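Local coordinates for protein putative thioesterase II (PDB 3BBJ) that probably hydrolyses acyl-CoA-type thioesters, as a putative thioesterase II of the double hotdog family, at residues D54-V59 / T108-P113. Sequence-based numbering, arbitrary orientation.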
loop_
_atom_site.group_PDB
_atom_site.type_symbol
_atom_site.label_atom_id
_atom_site.label_comp_id
_atom_site.label_asym_id
_atom_site.label_seq_id
_atom_site.Cartn_x
_atom_site.Cartn_y
_atom_site.Cartn_z
ATOM N N ASP A 54 21.291 -7.324 -4.411
ATOM C CA ASP A 54 22.563 -6.684 -4.082
ATOM C C ASP A 54 22.387 -5.602 -3.009
ATOM O O ASP A 54 23.354 -5.028 -2.534
ATOM C CB ASP A 54 23.246 -6.112 -5.350
ATOM C CG ASP A 54 22.254 -5.513 -6.363
ATOM O OD1 ASP A 54 21.028 -5.570 -6.138
ATOM O OD2 ASP A 54 22.702 -4.996 -7.404
ATOM N N HIS A 55 21.147 -5.336 -2.619
ATOM C CA HIS A 55 20.854 -4.366 -1.576
ATOM C C HIS A 55 20.364 -5.078 -0.327
ATOM O O HIS A 55 19.826 -6.189 -0.398
ATOM C CB HIS A 55 19.827 -3.371 -2.075
ATOM C CG HIS A 55 20.257 -2.649 -3.311
ATOM N ND1 HIS A 55 21.281 -1.731 -3.316
ATOM C CD2 HIS A 55 19.799 -2.712 -4.582
ATOM C CE1 HIS A 55 21.436 -1.258 -4.540
ATOM N NE2 HIS A 55 20.548 -1.838 -5.330
ATOM N N LEU A 56 20.527 -4.418 0.814
ATOM C CA LEU A 56 20.321 -5.057 2.108
ATOM C C LEU A 56 18.888 -5.089 2.632
ATOM O O LEU A 56 18.560 -5.983 3.415
ATOM C CB LEU A 56 21.219 -4.400 3.165
ATOM C CG LEU A 56 22.731 -4.526 2.936
ATOM C CD1 LEU A 56 23.509 -3.970 4.142
ATOM C CD2 LEU A 56 23.147 -5.980 2.663
ATOM N N HIS A 57 18.045 -4.145 2.197
ATOM C CA HIS A 57 16.724 -3.937 2.831
ATOM C C HIS A 57 15.541 -3.929 1.915
ATOM O O HIS A 57 15.626 -3.474 0.786
ATOM C CB HIS A 57 16.704 -2.596 3.566
ATOM C CG HIS A 57 17.878 -2.400 4.455
ATOM N ND1 HIS A 57 18.745 -1.342 4.316
ATOM C CD2 HIS A 57 18.376 -3.173 5.444
ATOM C CE1 HIS A 57 19.708 -1.445 5.216
ATOM N NE2 HIS A 57 19.508 -2.550 5.911
ATOM N N ALA A 58 14.422 -4.378 2.468
ATOM C CA ALA A 58 13.128 -4.395 1.788
ATOM C C ALA A 58 12.429 -3.074 2.108
ATOM O O ALA A 58 11.832 -2.922 3.184
ATOM C CB ALA A 58 12.309 -5.567 2.282
ATOM N N VAL A 59 12.520 -2.119 1.181
ATOM C CA VAL A 59 12.026 -0.757 1.426
ATOM C C VAL A 59 10.546 -0.577 1.105
ATOM O O VAL A 59 9.852 0.151 1.826
ATOM C CB VAL A 59 12.921 0.296 0.739
ATOM C CG1 VAL A 59 12.277 1.663 0.780
ATOM C CG2 VAL A 59 14.293 0.324 1.459
ATOM N N THR A 108 13.974 -3.328 -3.079
ATOM C CA THR A 108 15.065 -3.416 -2.112
ATOM C C THR A 108 16.068 -2.318 -2.389
ATOM O O THR A 108 16.313 -1.953 -3.546
ATOM C CB THR A 108 15.799 -4.783 -2.120
ATOM O OG1 THR A 108 16.759 -4.809 -3.177
ATOM C CG2 THR A 108 14.809 -5.959 -2.272
ATOM N N ALA A 109 16.619 -1.785 -1.307
ATOM C CA ALA A 109 17.632 -0.738 -1.356
ATOM C C ALA A 109 18.453 -0.878 -0.065
ATOM O O ALA A 109 18.209 -1.780 0.722
ATOM C CB ALA A 109 16.986 0.629 -1.449
ATOM N N THR A 110 19.432 -0.010 0.134
ATOM C CA THR A 110 20.241 -0.040 1.342
ATOM C C THR A 110 20.085 1.292 2.030
ATOM O O THR A 110 20.573 2.284 1.551
ATOM C CB THR A 110 21.733 -0.319 1.023
ATOM O OG1 THR A 110 21.834 -1.594 0.376
ATOM C CG2 THR A 110 22.601 -0.319 2.314
ATOM N N LEU A 111 19.382 1.303 3.150
ATOM C CA LEU A 111 19.173 2.521 3.906
ATOM C C LEU A 111 20.376 2.832 4.788
ATOM O O LEU A 111 21.118 1.936 5.177
ATOM C CB LEU A 111 17.952 2.382 4.802
ATOM C CG LEU A 111 16.598 2.118 4.143
ATOM C CD1 LEU A 111 15.523 2.118 5.226
ATOM C CD2 LEU A 111 16.336 3.154 3.070
ATOM N N ASP A 112 20.524 4.110 5.118
ATOM C CA ASP A 112 21.556 4.585 6.013
ATOM C C ASP A 112 20.987 4.441 7.425
ATOM O O ASP A 112 20.017 5.116 7.756
ATOM C CB ASP A 112 21.896 6.052 5.672
ATOM C CG ASP A 112 22.829 6.714 6.684
ATOM O OD1 ASP A 112 23.317 6.047 7.618
ATOM O OD2 ASP A 112 23.061 7.937 6.540
ATOM N N PRO A 113 21.599 3.584 8.268
ATOM C CA PRO A 113 21.085 3.441 9.629
ATOM C C PRO A 113 21.223 4.674 10.510
ATOM O O PRO A 113 20.571 4.728 11.553
ATOM C CB PRO A 113 21.878 2.265 10.205
ATOM C CG PRO A 113 23.084 2.144 9.362
ATOM C CD PRO A 113 22.761 2.714 8.013
#
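His57 and Ala109 form a hydrogen-bonded antiparallel pair and carry two backbone bonds: His57 N gives its hydrogen to Ala109 O at 2.8 Å, nearly along the C=O axis, and Ala109 N returns one to His57 O at 2.9 Å. Two residues further along, at Leu111, the imidazole of His57 takes over from the backbone. With CG beside its own backbone N (chi1 -49°), the ring offers ND1 in plane to Leu111 N, 3.0 Å away and with an N-H...N angle of 163°. ND1 is therefore the acceptor here, which would favour the tautomer with the proton on NE2 if the ring is neutral. Leu56 CB lies over the centre of one ring face, 3.7 Å above the plane. An alanine at His57 would probably leave Leu111 N without this acceptor and loosen the start of the segment after strand 99-109. That strand and 57-65 are neighbours in the N-terminal hotdog domain, and the contact lies where strand 99-109 ends and strand 57-65 begins. Beyond the paired residues, Thr110 OG1 receives Leu56 N at 3.1 Å and also sits at the edge of the His55 ring, near its plane. His55 CB rests against the backbone of Ala109, 3.5 Å from its C atom, while NE2 is bonded to Gly84 O. Val59 CG2 and Leu111 CD2 meet tip to tip at 3.8 Å, and Trp246 of the second subunit packs on Leu111 and Ala109. Thr108 OG1, in the crowded position between backbone N and carbonyl carbon (chi1 82°), bonds to Ser53 OG and Thr88 O.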